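Local coordinates for alginate lyase A1-II' (Sphingomonas sp. A1, PDB 2CWS), which probably depolymerises alginate by eliminative cleavage of its chain, as a polysaccharide lyase of family 7 whose lyase domain makes up nearly all of this chain, at residues V81-Q86 with A109-I114; P123-V128 with G171-T176; G7-L12 with F41-D46; Q18-N23 with F51-T56. All blocks are in the same frame, centred on the assembly; numbering follows the deposited sequence. Where two conformers were deposited one is given.

Contact 1 of 4, residues V81-Q86 with A109-I114; sequences VNWGWQ and AQIHGI. With SO4 (sulfate ion), chain B.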
loop_
_atom_site.group_PDB
_atom_site.type_symbol
_atom_site.label_atom_id
_atom_site.label_comp_id
_atom_site.label_asym_id
_atom_site.label_seq_id
_atom_site.Cartn_x
_atom_site.Cartn_y
_atom_site.Cartn_z
ATOM N N VAL A 81 -15.956 -0.107 6.621
ATOM C CA VAL A 81 -15.705 1.015 7.513
ATOM C C VAL A 81 -14.356 1.645 7.185
ATOM O O VAL A 81 -13.315 1.021 7.364
ATOM C CB VAL A 81 -15.729 0.570 8.976
ATOM C CG1 VAL A 81 -15.472 1.760 9.915
ATOM C CG2 VAL A 81 -17.077 -0.090 9.344
ATOM N N ASN A 82 -14.377 2.860 6.642
ATOM C CA ASN A 82 -13.158 3.490 6.112
ATOM C C ASN A 82 -13.208 4.972 6.474
ATOM O O ASN A 82 -14.196 5.422 7.054
ATOM C CB ASN A 82 -13.055 3.263 4.575
ATOM C CG ASN A 82 -12.988 1.778 4.286
ATOM O OD1 ASN A 82 -14.031 1.166 3.832
ATOM N ND2 ASN A 82 -11.913 1.139 4.630
ATOM N N TRP A 83 -12.133 5.718 6.174
ATOM C CA TRP A 83 -12.012 7.098 6.653
ATOM C C TRP A 83 -12.184 8.100 5.530
ATOM O O TRP A 83 -12.187 7.773 4.346
ATOM C CB TRP A 83 -10.711 7.272 7.423
ATOM C CG TRP A 83 -9.462 6.756 6.790
ATOM C CD1 TRP A 83 -8.898 5.508 6.975
ATOM C CD2 TRP A 83 -8.590 7.446 5.866
ATOM N NE1 TRP A 83 -7.719 5.395 6.266
ATOM C CE2 TRP A 83 -7.525 6.574 5.566
ATOM C CE3 TRP A 83 -8.615 8.742 5.292
ATOM C CZ2 TRP A 83 -6.493 6.939 4.703
ATOM C CZ3 TRP A 83 -7.576 9.084 4.436
ATOM C CH2 TRP A 83 -6.538 8.199 4.142
ATOM N N GLY A 84 -12.384 9.368 5.927
ATOM C CA GLY A 84 -12.747 10.408 4.996
ATOM C C GLY A 84 -11.695 11.487 4.796
ATOM O O GLY A 84 -10.616 11.479 5.385
ATOM N N TRP A 85 -12.084 12.440 3.930
ATOM C CA TRP A 85 -11.116 13.459 3.520
ATOM C C TRP A 85 -10.801 14.466 4.632
ATOM O O TRP A 85 -9.732 15.094 4.557
ATOM C CB TRP A 85 -11.626 14.196 2.281
ATOM C CG TRP A 85 -12.846 15.074 2.494
ATOM C CD1 TRP A 85 -14.148 14.701 2.550
ATOM C CD2 TRP A 85 -12.791 16.508 2.670
ATOM N NE1 TRP A 85 -14.924 15.839 2.772
ATOM C CE2 TRP A 85 -14.106 16.957 2.842
ATOM C CE3 TRP A 85 -11.752 17.466 2.729
ATOM C CZ2 TRP A 85 -14.403 18.316 3.043
ATOM C CZ3 TRP A 85 -12.011 18.800 2.916
ATOM C CH2 TRP A 85 -13.331 19.214 3.073
ATOM N N GLN A 86 -11.715 14.658 5.565
ATOM C CA GLN A 86 -11.494 15.647 6.620
ATOM C C GLN A 86 -10.722 15.053 7.777
ATOM O O GLN A 86 -10.834 13.832 8.020
ATOM C CB GLN A 86 -12.842 16.148 7.133
ATOM C CG GLN A 86 -13.737 16.671 6.070
ATOM C CD GLN A 86 -15.195 16.801 6.529
ATOM O OE1 GLN A 86 -15.488 18.000 6.737
ATOM N NE2 GLN A 86 -15.993 15.723 6.631
ATOM N N ALA A 109 3.135 0.956 -1.207
ATOM C CA ALA A 109 2.159 1.532 -0.307
ATOM C C ALA A 109 1.107 2.244 -1.124
ATOM O O ALA A 109 1.360 2.651 -2.274
ATOM C CB ALA A 109 2.818 2.519 0.671
ATOM N N GLN A 110 -0.073 2.393 -0.539
ATOM C CA GLN A 110 -1.164 3.121 -1.216
ATOM C C GLN A 110 -2.023 3.841 -0.194
ATOM O O GLN A 110 -2.113 3.466 0.979
ATOM C CB GLN A 110 -2.130 2.197 -2.021
ATOM C CG GLN A 110 -1.421 1.195 -2.906
ATOM C CD GLN A 110 -2.394 0.540 -3.850
ATOM O OE1 GLN A 110 -3.150 1.245 -4.551
ATOM N NE2 GLN A 110 -2.373 -0.782 -3.898
ATOM N N ILE A 111 -2.749 4.844 -0.711
ATOM C CA ILE A 111 -4.059 5.209 -0.177
ATOM C C ILE A 111 -5.041 4.806 -1.277
ATOM O O ILE A 111 -4.892 5.299 -2.401
ATOM C CB ILE A 111 -4.220 6.705 0.159
ATOM C CG1 ILE A 111 -3.259 7.129 1.255
ATOM C CG2 ILE A 111 -5.677 6.959 0.550
ATOM C CD1 ILE A 111 -3.355 8.624 1.521
ATOM N N HIS A 112 -6.031 3.982 -0.936
ATOM C CA HIS A 112 -6.982 3.564 -1.931
ATOM C C HIS A 112 -8.358 4.153 -1.630
ATOM O O HIS A 112 -8.799 4.156 -0.448
ATOM C CB HIS A 112 -7.055 2.018 -1.895
ATOM C CG HIS A 112 -7.474 1.462 -3.209
ATOM N ND1 HIS A 112 -8.738 1.576 -3.750
ATOM C CD2 HIS A 112 -6.737 0.796 -4.115
ATOM C CE1 HIS A 112 -8.763 0.971 -4.931
ATOM N NE2 HIS A 112 -7.549 0.468 -5.198
ATOM N N GLY A 113 -9.033 4.659 -2.673
ATOM C CA GLY A 113 -10.403 5.049 -2.506
ATOM C C GLY A 113 -11.345 3.868 -2.440
ATOM O O GLY A 113 -11.051 2.768 -2.900
ATOM N N ILE A 114 -12.537 4.149 -1.895
ATOM C CA ILE A 114 -13.601 3.122 -1.838
ATOM C C ILE A 114 -14.911 3.897 -1.718
ATOM O O ILE A 114 -14.954 4.996 -1.132
ATOM C CB ILE A 114 -13.382 2.168 -0.641
ATOM C CG1 ILE A 114 -14.397 0.991 -0.653
ATOM C CG2 ILE A 114 -13.361 2.901 0.689
ATOM C CD1 ILE A 114 -13.969 -0.097 0.324
HETATM S S SO4 B . -5.674 -1.742 -7.223
HETATM O O1 SO4 B . -5.001 -1.772 -5.795
HETATM O O2 SO4 B . -6.850 -0.900 -7.253
HETATM O O3 SO4 B . -4.766 -1.226 -8.179
HETATM O O4 SO4 B . -6.075 -3.096 -7.588
#
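A loop at the rim of the lyase β-sandwich, 81-86, packs Trp83 against Ile111 and Asn82 against Ile114 of strand 109-114, whose Gln110-Ile111-His112 is the QIH signature of family 7 lyases. Trp83 lets its six-membered ring reach Ile111 because CG sits between the backbone N and the carbonyl carbon (chi1 48°). CH2 then lies 3.9 Å from Ile111 CG2 and 4.1 Å from Ile111 CD1, the two side chains crossing at about a right angle. The indole N-H turns to Glu72, while His89 stacks on the ring. One residue earlier in the loop, Asn82 CB rests 3.9 Å from Ile114 CG2. Gln110 and His112 point away from Trp83. His112 NE2 donates an almost straight bond to sulfate O2 (2.6 Å, 177°), and Gln110 NE2, also hydrogen-bonded to Glu69, adds a long, weak one to O1; Tyr205 and Arg67 bind the ion too. His112 ND1 donates to Gly113 O at 2.7 Å, in the ring plane and on a carbonyl lone pair, which fixes the ring's rotation. Both ring nitrogens are thus engaged as donors, and the anion, though probably from the crystallisation liquor, may mark where an acidic sugar could bind.

Contact 2 of 4, residues P123-V128 with G171-T176; sequences PLVKAV and GVAYVT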
loop_
_atom_site.group_PDB
_atom_site.type_symbol
_atom_site.label_atom_id
_atom_site.label_comp_id
_atom_site.label_asym_id
_atom_site.label_seq_id
_atom_site.Cartn_x
_atom_site.Cartn_y
_atom_site.Cartn_z
ATOM N N PRO A 123 -7.527 4.072 -6.830
ATOM C CA PRO A 123 -6.436 4.449 -5.880
ATOM C C PRO A 123 -6.342 5.965 -5.887
ATOM O O PRO A 123 -6.615 6.596 -6.897
ATOM C CB PRO A 123 -5.188 3.832 -6.457
ATOM C CG PRO A 123 -5.544 3.358 -7.815
ATOM C CD PRO A 123 -7.033 3.367 -8.012
ATOM N N LEU A 124 -5.912 6.484 -4.732
ATOM C CA LEU A 124 -5.556 7.906 -4.639
ATOM C C LEU A 124 -4.042 8.129 -4.658
ATOM O O LEU A 124 -3.553 8.933 -5.443
ATOM C CB LEU A 124 -6.138 8.505 -3.349
ATOM C CG LEU A 124 -5.715 9.987 -3.097
ATOM C CD1 LEU A 124 -6.318 10.906 -4.178
ATOM C CD2 LEU A 124 -6.122 10.412 -1.697
ATOM N N VAL A 125 -3.302 7.432 -3.800
ATOM C CA VAL A 125 -1.835 7.538 -3.766
ATOM C C VAL A 125 -1.264 6.162 -4.031
ATOM O O VAL A 125 -1.690 5.197 -3.387
ATOM C CB VAL A 125 -1.315 8.080 -2.428
ATOM C CG1 VAL A 125 0.220 8.136 -2.447
ATOM C CG2 VAL A 125 -1.951 9.445 -2.106
ATOM N N LYS A 126 -0.286 6.082 -4.905
ATOM C CA LYS A 126 0.471 4.864 -5.163
ATOM C C LYS A 126 1.945 5.137 -5.033
ATOM O O LYS A 126 2.480 6.016 -5.734
ATOM C CB LYS A 126 0.200 4.320 -6.586
ATOM C CG LYS A 126 -1.300 4.079 -6.830
ATOM C CD LYS A 126 -1.636 3.967 -8.339
ATOM C CE LYS A 126 -1.597 5.390 -8.970
ATOM N NZ LYS A 126 -1.948 5.283 -10.425
ATOM N N ALA A 127 2.628 4.423 -4.133
ATOM C CA ALA A 127 4.074 4.589 -3.936
ATOM C C ALA A 127 4.763 3.581 -4.830
ATOM O O ALA A 127 4.819 2.389 -4.509
ATOM C CB ALA A 127 4.406 4.433 -2.457
ATOM N N VAL A 128 5.249 4.058 -5.981
ATOM C CA VAL A 128 5.809 3.204 -7.027
ATOM C C VAL A 128 7.316 3.151 -6.924
ATOM O O VAL A 128 7.995 4.173 -7.124
ATOM C CB VAL A 128 5.409 3.741 -8.410
ATOM C CG1 VAL A 128 5.963 2.820 -9.498
ATOM C CG2 VAL A 128 3.883 3.896 -8.532
ATOM N N GLY A 171 -8.192 16.820 2.803
ATOM C CA GLY A 171 -8.254 16.758 1.330
ATOM C C GLY A 171 -6.955 17.083 0.608
ATOM O O GLY A 171 -7.004 17.176 -0.642
ATOM N N VAL A 172 -5.861 17.219 1.344
ATOM C CA VAL A 172 -4.533 17.422 0.753
ATOM C C VAL A 172 -3.704 16.191 1.129
ATOM O O VAL A 172 -3.733 15.757 2.281
ATOM C CB VAL A 172 -3.864 18.706 1.278
ATOM C CG1 VAL A 172 -2.512 18.896 0.596
ATOM C CG2 VAL A 172 -4.803 19.897 1.048
ATOM N N ALA A 173 -3.035 15.634 0.135
ATOM C CA ALA A 173 -2.120 14.502 0.344
ATOM C C ALA A 173 -0.696 15.026 0.468
ATOM O O ALA A 173 -0.235 15.789 -0.401
ATOM C CB ALA A 173 -2.189 13.520 -0.811
ATOM N N TYR A 174 -0.007 14.586 1.501
ATOM C CA TYR A 174 1.392 14.886 1.759
ATOM C C TYR A 174 2.144 13.564 1.655
ATOM O O TYR A 174 1.852 12.630 2.404
ATOM C CB TYR A 174 1.590 15.518 3.152
ATOM C CG TYR A 174 0.783 16.789 3.299
ATOM C CD1 TYR A 174 -0.560 16.753 3.674
ATOM C CD2 TYR A 174 1.380 18.023 3.048
ATOM C CE1 TYR A 174 -1.316 17.914 3.803
ATOM C CE2 TYR A 174 0.646 19.196 3.170
ATOM C CZ TYR A 174 -0.679 19.119 3.554
ATOM O OH TYR A 174 -1.434 20.300 3.660
ATOM N N VAL A 175 3.079 13.499 0.714
ATOM C CA VAL A 175 3.779 12.258 0.390
ATOM C C VAL A 175 5.254 12.472 0.671
ATOM O O VAL A 175 5.852 13.431 0.167
ATOM C CB VAL A 175 3.463 11.819 -1.059
ATOM C CG1 VAL A 175 1.961 11.537 -1.188
ATOM C CG2 VAL A 175 3.921 12.828 -2.115
ATOM N N THR A 176 5.839 11.568 1.461
ATOM C CA THR A 176 7.171 11.818 1.993
ATOM C C THR A 176 8.040 10.592 1.882
ATOM O O THR A 176 7.634 9.477 2.244
ATOM C CB THR A 176 7.043 12.123 3.517
ATOM O OG1 THR A 176 6.170 13.273 3.660
ATOM C CG2 THR A 176 8.374 12.422 4.190
#
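Strand 125-128 and strand 172-176 run in roughly the same direction on two different sheets, their backbones nearest where Val125 CA and Ala173 CA stand 8.1 Å apart. That spacing is too wide for backbone hydrogen bonds, and small apolar side chains fill it. Just ahead of the contact the chain turns a corner at Leu124, and Leu124 and Val125 both face Ile111 of the neighbouring strand, a classic β bulge.

Val125 carries the contact with both of its methyl groups. CG1 lies anti to the backbone N (chi1 179°) and meets Val175 CG1 at 4.0 Å, the two valines sliding past each other in opposite directions. CG2, anti instead to the carbonyl carbon, comes over the methyl of Ala173, with 4.3 Å from Val125 CG2 to Ala173 CB. The fork of one valine thus spans two inward residues, Ala173 and Val175, that stand two apart on the facing strand. Val175 also touches Met136 of strand 133-139, the next strand in the sheet of Val125. Polar groups of the same strands are engaged away from it: Lys126 forms a salt bridge with Asp148, and Tyr174 a cation-pi contact with Arg167. Wholly buried and wholly aliphatic where the segments touch, this is the face-to-face sheet packing of the β-sandwich found in the concanavalin-like clan.

Contact 3 of 4, residues G7-L12 with F41-D46; sequences GKNFDL and FYTDTD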
loop_
_atom_site.group_PDB
_atom_site.type_symbol
_atom_site.label_atom_id
_atom_site.label_comp_id
_atom_site.label_asym_id
_atom_site.label_seq_id
_atom_site.Cartn_x
_atom_site.Cartn_y
_atom_site.Cartn_z
ATOM N N GLY A 7 2.922 -10.918 12.591
ATOM C CA GLY A 7 1.860 -10.374 13.433
ATOM C C GLY A 7 2.189 -10.336 14.926
ATOM O O GLY A 7 1.418 -9.796 15.731
ATOM N N LYS A 8 3.328 -10.837 15.355
ATOM C CA LYS A 8 3.915 -10.678 16.663
ATOM C C LYS A 8 4.913 -9.524 16.735
ATOM O O LYS A 8 5.171 -9.050 17.902
ATOM C CB LYS A 8 4.668 -11.962 17.008
ATOM C CG LYS A 8 3.915 -13.281 16.860
ATOM C CD LYS A 8 2.656 -13.285 17.707
ATOM C CE LYS A 8 1.993 -14.655 17.600
ATOM N NZ LYS A 8 0.857 -14.804 18.533
ATOM N N ASN A 9 5.630 -9.034 15.734
ATOM C CA ASN A 9 6.515 -7.873 15.676
ATOM C C ASN A 9 5.876 -6.572 15.207
ATOM O O ASN A 9 6.540 -5.521 15.242
ATOM C CB ASN A 9 7.640 -8.185 14.665
ATOM C CG ASN A 9 8.460 -9.396 15.109
ATOM O OD1 ASN A 9 8.982 -10.153 14.298
ATOM N ND2 ASN A 9 8.572 -9.538 16.401
ATOM N N PHE A 10 4.623 -6.701 14.770
ATOM C CA PHE A 10 3.891 -5.589 14.241
ATOM C C PHE A 10 2.475 -5.624 14.807
ATOM O O PHE A 10 1.975 -6.734 15.046
ATOM C CB PHE A 10 3.754 -5.622 12.708
ATOM C CG PHE A 10 5.082 -5.386 12.020
ATOM C CD1 PHE A 10 5.984 -6.397 11.890
ATOM C CD2 PHE A 10 5.374 -4.104 11.557
ATOM C CE1 PHE A 10 7.214 -6.183 11.279
ATOM C CE2 PHE A 10 6.598 -3.906 10.895
ATOM C CZ PHE A 10 7.515 -4.947 10.787
ATOM N N ASP A 11 1.869 -4.505 15.012
ATOM C CA ASP A 11 0.459 -4.422 15.350
ATOM C C ASP A 11 -0.347 -4.586 14.075
ATOM O O ASP A 11 -0.488 -3.617 13.275
ATOM C CB ASP A 11 0.144 -3.035 15.933
ATOM C CG ASP A 11 -1.299 -3.008 16.398
ATOM O OD1 ASP A 11 -1.674 -2.020 17.046
ATOM O OD2 ASP A 11 -2.050 -3.972 16.181
ATOM N N LEU A 12 -0.795 -5.816 13.850
ATOM C CA LEU A 12 -1.622 -6.116 12.669
ATOM C C LEU A 12 -3.099 -6.220 13.005
ATOM O O LEU A 12 -3.886 -6.779 12.225
ATOM C CB LEU A 12 -1.092 -7.354 11.932
ATOM C CG LEU A 12 0.386 -7.256 11.532
ATOM C CD1 LEU A 12 0.826 -8.467 10.774
ATOM C CD2 LEU A 12 0.646 -6.023 10.676
ATOM N N PHE A 41 4.494 -14.312 2.960
ATOM C CA PHE A 41 4.429 -13.378 4.077
ATOM C C PHE A 41 5.139 -14.015 5.275
ATOM O O PHE A 41 4.615 -15.007 5.816
ATOM C CB PHE A 41 2.969 -13.117 4.386
ATOM C CG PHE A 41 2.732 -12.168 5.537
ATOM C CD1 PHE A 41 2.774 -10.793 5.319
ATOM C CD2 PHE A 41 2.433 -12.653 6.819
ATOM C CE1 PHE A 41 2.501 -9.903 6.351
ATOM C CE2 PHE A 41 2.145 -11.756 7.852
ATOM C CZ PHE A 41 2.167 -10.380 7.621
ATOM N N TYR A 42 6.283 -13.459 5.654
ATOM C CA TYR A 42 7.058 -14.144 6.685
ATOM C C TYR A 42 8.015 -13.135 7.321
ATOM O O TYR A 42 8.247 -12.062 6.806
ATOM C CB TYR A 42 7.838 -15.315 6.087
ATOM C CG TYR A 42 8.807 -14.952 4.979
ATOM C CD1 TYR A 42 10.112 -14.620 5.253
ATOM C CD2 TYR A 42 8.399 -14.982 3.659
ATOM C CE1 TYR A 42 11.024 -14.282 4.274
ATOM C CE2 TYR A 42 9.307 -14.688 2.622
ATOM C CZ TYR A 42 10.616 -14.324 2.943
ATOM O OH TYR A 42 11.546 -14.079 1.972
ATOM N N THR A 43 8.579 -13.564 8.461
ATOM C CA THR A 43 9.623 -12.752 9.111
ATOM C C THR A 43 10.966 -13.251 8.620
ATOM O O THR A 43 11.263 -14.445 8.746
ATOM C CB THR A 43 9.524 -12.920 10.627
ATOM O OG1 THR A 43 8.278 -12.371 11.054
ATOM C CG2 THR A 43 10.708 -12.223 11.297
ATOM N N ASP A 44 11.773 -12.341 8.038
ATOM C CA ASP A 44 13.117 -12.738 7.617
ATOM C C ASP A 44 14.062 -12.703 8.798
ATOM O O ASP A 44 13.717 -12.298 9.909
ATOM C CB ASP A 44 13.559 -11.875 6.428
ATOM C CG ASP A 44 14.554 -12.549 5.531
ATOM O OD1 ASP A 44 15.015 -13.665 5.821
ATOM O OD2 ASP A 44 14.851 -11.947 4.473
ATOM N N THR A 45 15.294 -13.130 8.547
ATOM C CA THR A 45 16.261 -13.203 9.663
ATOM C C THR A 45 16.612 -11.839 10.255
ATOM O O THR A 45 17.143 -11.799 11.385
ATOM C CB THR A 45 17.532 -13.902 9.144
ATOM O OG1 THR A 45 18.067 -13.171 8.040
ATOM C CG2 THR A 45 17.265 -15.330 8.706
ATOM N N ASP A 46 16.377 -10.770 9.516
ATOM C CA ASP A 46 16.599 -9.408 9.996
ATOM C C ASP A 46 15.376 -8.846 10.708
ATOM O O ASP A 46 15.410 -7.663 11.021
ATOM C CB ASP A 46 17.007 -8.491 8.832
ATOM C CG ASP A 46 15.946 -8.369 7.756
ATOM O OD1 ASP A 46 14.865 -8.965 7.856
ATOM O OD2 ASP A 46 16.225 -7.647 6.755
HETATM O O HOH W 1 8.375 -9.547 11.425
#
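Phe41 swings CG anti to its backbone N (chi1 180°), and Leu12 holds CG anti to its own carbonyl carbon (chi1 -55°) with CD1 carried on in an extended line; these two torsions bring the side chains together from opposite directions. The place is the outer edge of the seven-stranded sheet of the β-sandwich, where the short edge strand 41-43 is covered by the N-terminal segment 7-12, which leaves a weakly bonded helical turn. From Asn9 to Leu12 the chain runs 151° from the direction of strand 41-43, close to antiparallel, but no hydrogen bond joins the two directly.

Leu12 CD1 reaches Phe41 CZ at 3.9 Å, in the plane of the ring, so the methyl abuts the ring's edge and not its face. Leu32 of helix 29-33 touches both side chains, and Phe41 meets Phe51 of the adjacent strand edge-to-face, which makes this the buried half of the contact.

Toward the surface the chemistry turns polar. Asn9 and Thr43 cross at about a right angle, and Asn9 OD1 lies 4.0 Å from Thr43 OG1, too far for a direct bond. The hydroxyl of Thr43 is also hydrogen-bonded to Ala4 O, which ties the start of the chain to the same edge. Beyond the strand, Asp44 and Asp46 both form salt bridges with Lys219. The distance between Asn9 and Thr43 is bridged by one water, which donates both its hydrogens, to Asn9 OD1 at 3.0 Å and to Thr43 OG1 at 2.8 Å.

Contact 4 of 4, residues Q18-N23 with F51-T56; sequences QLPDAN and FWAPTT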
loop_
_atom_site.group_PDB
_atom_site.type_symbol
_atom_site.label_atom_id
_atom_site.label_comp_id
_atom_site.label_asym_id
_atom_site.label_seq_id
_atom_site.Cartn_x
_atom_site.Cartn_y
_atom_site.Cartn_z
ATOM N N GLN A 18 -3.826 -9.570 1.837
ATOM C CA GLN A 18 -4.277 -10.069 0.539
ATOM C C GLN A 18 -3.113 -10.780 -0.133
ATOM O O GLN A 18 -2.012 -10.197 -0.229
ATOM C CB GLN A 18 -4.809 -8.876 -0.293
ATOM C CG GLN A 18 -6.007 -8.246 0.371
ATOM C CD GLN A 18 -6.447 -6.954 -0.247
ATOM O OE1 GLN A 18 -5.566 -6.168 -0.674
ATOM N NE2 GLN A 18 -7.738 -6.701 -0.262
ATOM N N LEU A 19 -3.367 -11.999 -0.593
ATOM C CA LEU A 19 -2.313 -12.874 -1.130
ATOM C C LEU A 19 -2.353 -13.031 -2.625
ATOM O O LEU A 19 -3.390 -12.844 -3.261
ATOM C CB LEU A 19 -2.461 -14.268 -0.469
ATOM C CG LEU A 19 -2.219 -14.266 1.042
ATOM C CD1 LEU A 19 -2.598 -15.680 1.572
ATOM C CD2 LEU A 19 -0.816 -13.901 1.401
ATOM N N PRO A 20 -1.246 -13.506 -3.194
ATOM C CA PRO A 20 -1.162 -13.737 -4.642
ATOM C C PRO A 20 -1.284 -15.198 -5.024
ATOM O O PRO A 20 -0.841 -15.589 -6.107
ATOM C CB PRO A 20 0.253 -13.223 -4.961
ATOM C CG PRO A 20 1.048 -13.667 -3.767
ATOM C CD PRO A 20 0.101 -13.553 -2.593
ATOM N N ASP A 21 -1.883 -16.004 -4.160
ATOM C CA ASP A 21 -2.232 -17.374 -4.579
ATOM C C ASP A 21 -3.318 -17.296 -5.635
ATOM O O ASP A 21 -3.907 -16.233 -5.893
ATOM C CB ASP A 21 -2.611 -18.207 -3.351
ATOM C CG ASP A 21 -3.887 -17.703 -2.668
ATOM O OD1 ASP A 21 -4.712 -18.544 -2.230
ATOM O OD2 ASP A 21 -4.077 -16.498 -2.556
ATOM N N ALA A 22 -3.625 -18.462 -6.260
ATOM C CA ALA A 22 -4.577 -18.448 -7.369
ATOM C C ALA A 22 -5.922 -17.843 -6.993
ATOM O O ALA A 22 -6.543 -17.158 -7.825
ATOM C CB ALA A 22 -4.772 -19.844 -7.951
ATOM N N ASN A 23 -6.360 -18.127 -5.765
ATOM C CA ASN A 23 -7.681 -17.693 -5.335
ATOM C C ASN A 23 -7.621 -16.360 -4.574
ATOM O O ASN A 23 -8.640 -15.978 -3.994
ATOM C CB ASN A 23 -8.460 -18.798 -4.617
ATOM C CG ASN A 23 -8.761 -19.969 -5.561
ATOM O OD1 ASN A 23 -7.997 -20.954 -5.441
ATOM N ND2 ASN A 23 -9.783 -19.916 -6.408
ATOM N N PHE A 51 7.214 -9.628 2.249
ATOM C CA PHE A 51 6.110 -9.911 1.326
ATOM C C PHE A 51 6.697 -10.425 0.027
ATOM O O PHE A 51 7.504 -9.701 -0.614
ATOM C CB PHE A 51 5.341 -8.623 1.004
ATOM C CG PHE A 51 4.745 -7.926 2.223
ATOM C CD1 PHE A 51 3.416 -8.169 2.578
ATOM C CD2 PHE A 51 5.496 -7.031 2.959
ATOM C CE1 PHE A 51 2.852 -7.486 3.636
ATOM C CE2 PHE A 51 4.929 -6.364 4.038
ATOM C CZ PHE A 51 3.594 -6.573 4.371
ATOM N N TRP A 52 6.316 -11.638 -0.385
ATOM C CA TRP A 52 6.798 -12.222 -1.636
ATOM C C TRP A 52 5.599 -12.502 -2.545
ATOM O O TRP A 52 4.581 -13.035 -2.073
ATOM C CB TRP A 52 7.602 -13.543 -1.352
ATOM C CG TRP A 52 7.954 -14.197 -2.669
ATOM C CD1 TRP A 52 8.997 -13.795 -3.489
ATOM C CD2 TRP A 52 7.314 -15.274 -3.366
ATOM N NE1 TRP A 52 9.032 -14.564 -4.614
ATOM C CE2 TRP A 52 7.989 -15.501 -4.563
ATOM C CE3 TRP A 52 6.198 -16.109 -3.026
ATOM C CZ2 TRP A 52 7.644 -16.478 -5.494
ATOM C CZ3 TRP A 52 5.848 -17.090 -3.948
ATOM C CH2 TRP A 52 6.569 -17.275 -5.155
ATOM N N ALA A 53 5.727 -12.143 -3.822
ATOM C CA ALA A 53 4.629 -12.440 -4.759
ATOM C C ALA A 53 5.208 -12.713 -6.138
ATOM O O ALA A 53 6.040 -11.933 -6.625
ATOM C CB ALA A 53 3.633 -11.283 -4.865
ATOM N N PRO A 54 4.772 -13.770 -6.795
ATOM C CA PRO A 54 5.195 -14.087 -8.160
ATOM C C PRO A 54 4.354 -13.350 -9.184
ATOM O O PRO A 54 3.164 -13.079 -8.986
ATOM C CB PRO A 54 4.942 -15.611 -8.239
ATOM C CG PRO A 54 3.705 -15.792 -7.393
ATOM C CD PRO A 54 3.849 -14.836 -6.228
ATOM N N THR A 55 4.951 -13.095 -10.356
ATOM C CA THR A 55 4.243 -12.353 -11.415
ATOM C C THR A 55 3.066 -13.137 -11.982
ATOM O O THR A 55 2.161 -12.493 -12.546
ATOM C CB THR A 55 5.174 -11.925 -12.572
ATOM O OG1 THR A 55 5.713 -13.102 -13.192
ATOM C CG2 THR A 55 6.311 -11.050 -12.021
ATOM N N THR A 56 3.065 -14.449 -11.796
ATOM C CA THR A 56 1.946 -15.286 -12.271
ATOM C C THR A 56 0.886 -15.492 -11.199
ATOM O O THR A 56 -0.013 -16.337 -11.404
ATOM C CB THR A 56 2.517 -16.646 -12.740
ATOM O OG1 THR A 56 3.302 -17.120 -11.605
ATOM C CG2 THR A 56 3.395 -16.497 -13.942
#
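Pro20 presses the apex of its ring onto strand 51-54 at Ala53 and Pro54, and nearly all the close packing of this contact is made by that one residue. Its CG lies 3.7 Å from Ala53 CB and 3.9 Å from Pro54 CD; its CB follows, 3.9 Å from Ala53 CB. The two side chains of Pro20 and Pro54 cross at about a right angle, and Pro20 meets Pro54 at its CD corner. Pro20 CG also passes 4.0 Å from Trp52 O, a van der Waals contact with the strand's backbone carbonyl. The Trp52 indole lies beside this group, with Pro54 N 4.1 Å above one face and offset toward the rim. Tyr40 gives Pro20 another neighbour, and a backbone hydrogen bond to Gly58 anchors it.

Away from the proline the two segments part. Ala22 and Asn23 are exposed on the loop, as is Thr56 at the far end of the other segment, while Asp21 turns back to bond Thr25 within its own loop. The tight side faces inward, where Ala53 also touches Val206. Loop 18-23 follows strand 15-18 of one sheet and rests on strand 49-54 of the other, a contact between the two sheets of the β-sandwich of this concanavalin-like fold.

Contacts 1 and 2 form the buried half of the set: strands 106-114 and 120-130 are sheet neighbours, with a probable backbone hydrogen bond from Leu124 N to Ile111 O, and the centres of the two contacts lie about 10 Å apart. Contact 2 is wholly aliphatic, whereas contact 1 sets an indole and an asparagine against isoleucines and has a sulfate-binding face beside it. Contacts 3 and 4 lie farther from the middle of the chain, are only partly buried, and use the adjacent strands 41-43 and 49-54, linked through Phe41 and Phe51. Of these two, contact 3 relies on a water bridge at its surface side, contact 4 on proline packing. Contacts 2, 3 and 4 all reach the seven-stranded sheet.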